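Local structure of aspartate aminotransferase (Giardia lamblia, 3MEB) at residues S362-S367 with Y432-I437. The protein probably catalyses the reversible, pyridoxal 5'-phosphate-dependent transfer of an amino group from L-aspartate to 2-oxoglutarate, giving oxaloacetate and L-glutamate. Numbering follows the deposited sequence.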
loop_
_atom_site.group_PDB
_atom_site.type_symbol
_atom_site.label_atom_id
_atom_site.label_comp_id
_atom_site.label_asym_id
_atom_site.label_seq_id
_atom_site.Cartn_x
_atom_site.Cartn_y
_atom_site.Cartn_z
ATOM N N SER A 362 19.786 -12.637 28.396
ATOM C CA SER A 362 20.484 -13.116 29.591
ATOM C C SER A 362 19.716 -14.215 30.282
ATOM O O SER A 362 20.334 -15.215 30.711
ATOM C CB SER A 362 20.724 -11.970 30.583
ATOM O OG SER A 362 21.454 -10.946 29.919
ATOM N N LEU A 363 18.392 -14.051 30.417
ATOM C CA LEU A 363 17.614 -15.046 31.143
ATOM C C LEU A 363 17.576 -16.363 30.385
ATOM O O LEU A 363 17.772 -17.419 30.989
ATOM C CB LEU A 363 16.224 -14.550 31.498
ATOM C CG LEU A 363 15.309 -15.473 32.330
ATOM C CD1 LEU A 363 15.945 -15.871 33.645
ATOM C CD2 LEU A 363 13.959 -14.769 32.570
ATOM N N LEU A 364 17.338 -16.319 29.071
ATOM C CA LEU A 364 17.273 -17.578 28.325
ATOM C C LEU A 364 18.653 -18.247 28.393
ATOM O O LEU A 364 18.714 -19.437 28.605
ATOM C CB LEU A 364 16.860 -17.431 26.870
ATOM C CG LEU A 364 16.806 -18.727 26.040
ATOM C CD1 LEU A 364 15.830 -19.829 26.629
ATOM C CD2 LEU A 364 16.458 -18.316 24.583
ATOM N N HIS A 365 19.727 -17.475 28.219
ATOM C CA HIS A 365 21.093 -18.028 28.229
ATOM C C HIS A 365 21.433 -18.674 29.574
ATOM O O HIS A 365 22.011 -19.765 29.630
ATOM C CB HIS A 365 22.134 -16.939 27.871
ATOM C CG HIS A 365 23.550 -17.403 27.970
ATOM N ND1 HIS A 365 24.273 -17.328 29.133
ATOM C CD2 HIS A 365 24.378 -17.953 27.047
ATOM C CE1 HIS A 365 25.482 -17.837 28.934
ATOM N NE2 HIS A 365 25.576 -18.213 27.671
ATOM N N ALA A 366 21.063 -18.003 30.659
ATOM C CA ALA A 366 21.236 -18.536 31.992
ATOM C C ALA A 366 20.471 -19.845 32.164
ATOM O O ALA A 366 20.969 -20.771 32.803
ATOM C CB ALA A 366 20.775 -17.510 33.055
ATOM N N SER A 367 19.255 -19.919 31.602
ATOM C CA SER A 367 18.411 -21.088 31.799
ATOM C C SER A 367 18.980 -22.290 31.007
ATOM O O SER A 367 18.867 -23.438 31.459
ATOM C CB SER A 367 16.953 -20.801 31.391
ATOM O OG SER A 367 16.367 -19.759 32.154
ATOM N N TYR A 432 10.728 -22.431 30.501
ATOM C CA TYR A 432 9.983 -23.365 29.689
ATOM C C TYR A 432 10.654 -23.549 28.325
ATOM O O TYR A 432 10.868 -24.682 27.876
ATOM C CB TYR A 432 8.554 -22.870 29.533
ATOM C CG TYR A 432 7.686 -23.738 28.683
ATOM C CD1 TYR A 432 7.080 -24.885 29.206
ATOM C CD2 TYR A 432 7.440 -23.410 27.341
ATOM C CE1 TYR A 432 6.273 -25.695 28.413
ATOM C CE2 TYR A 432 6.609 -24.212 26.544
ATOM C CZ TYR A 432 6.035 -25.342 27.085
ATOM O OH TYR A 432 5.231 -26.116 26.299
ATOM N N VAL A 433 11.016 -22.438 27.686
ATOM C CA VAL A 433 11.673 -22.480 26.368
ATOM C C VAL A 433 13.003 -23.208 26.472
ATOM O O VAL A 433 13.327 -24.018 25.643
ATOM C CB VAL A 433 11.858 -21.059 25.768
ATOM C CG1 VAL A 433 12.664 -21.102 24.459
ATOM C CG2 VAL A 433 10.536 -20.431 25.548
ATOM N N ALA A 434 13.752 -22.958 27.535
ATOM C CA ALA A 434 15.026 -23.665 27.724
ATOM C C ALA A 434 14.854 -25.206 27.975
ATOM O O ALA A 434 15.536 -26.018 27.348
ATOM C CB ALA A 434 15.816 -23.003 28.831
ATOM N N GLU A 435 13.938 -25.583 28.866
ATOM C CA GLU A 435 13.563 -27.009 29.047
ATOM C C GLU A 435 13.184 -27.692 27.737
ATOM O O GLU A 435 13.557 -28.839 27.493
ATOM C CB GLU A 435 12.377 -27.137 30.008
ATOM C CG GLU A 435 12.004 -28.556 30.300
ATOM C CD GLU A 435 10.872 -28.666 31.298
ATOM O OE1 GLU A 435 10.243 -27.634 31.624
ATOM O OE2 GLU A 435 10.610 -29.794 31.753
ATOM N N ALA A 436 12.439 -26.986 26.896
ATOM C CA ALA A 436 12.033 -27.523 25.611
ATOM C C ALA A 436 13.211 -27.696 24.681
ATOM O O ALA A 436 13.315 -28.698 23.998
ATOM C CB ALA A 436 10.946 -26.628 24.949
ATOM N N ILE A 437 14.091 -26.705 24.635
ATOM C CA ILE A 437 15.272 -26.772 23.775
ATOM C C ILE A 437 16.193 -27.925 24.235
ATOM O O ILE A 437 16.771 -28.662 23.407
ATOM C CB ILE A 437 16.014 -25.401 23.759
ATOM C CG1 ILE A 437 15.157 -24.358 22.996
ATOM C CG2 ILE A 437 17.373 -25.553 23.120
ATOM C CD1 ILE A 437 15.659 -22.942 23.054
#
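In the small domain of this fold-type I aminotransferase, the small-domain end of the long helix 340-370 packs against the C-terminal helix 430-443, with Ser367 and Leu364 of the first meeting Ala434 and Val433 of the second. The two local axes come within 9.0 Å and cross at -42°, both running in broadly the same direction. Small residues permit this spacing: CB of Ser367 meets CB of Ala434 at 3.6 Å, and their CA atoms lie 5.9 Å apart. One turn earlier, Leu364 extends its isobutyl group across the interface. With CG anti to the backbone N (chi1 179°), the Leu364 CD1 methyl is carried to 3.9 Å from Ala434 CB and 4.0 Å from Val433 CG1, touching both residues. The Ala434 methyl is thus touched by both Ser367 and Leu364. Beyond the pair, Leu364 also rests on Ile385 of helix 384-387, while Val433 reaches Val52 and Leu54 of strand 52-54, so the contact links the two helices to helix 384-387 and strand 52-54, away from the cofactor site. The serine hydroxyl turns back to its own helix. Leu363 O accepts hydrogen bonds from both Ser367 N and Ser367 OG, from opposite faces of its carbonyl plane; OG of Ser367, at 3.0 Å from Leu363 O, sits 37° out of that plane.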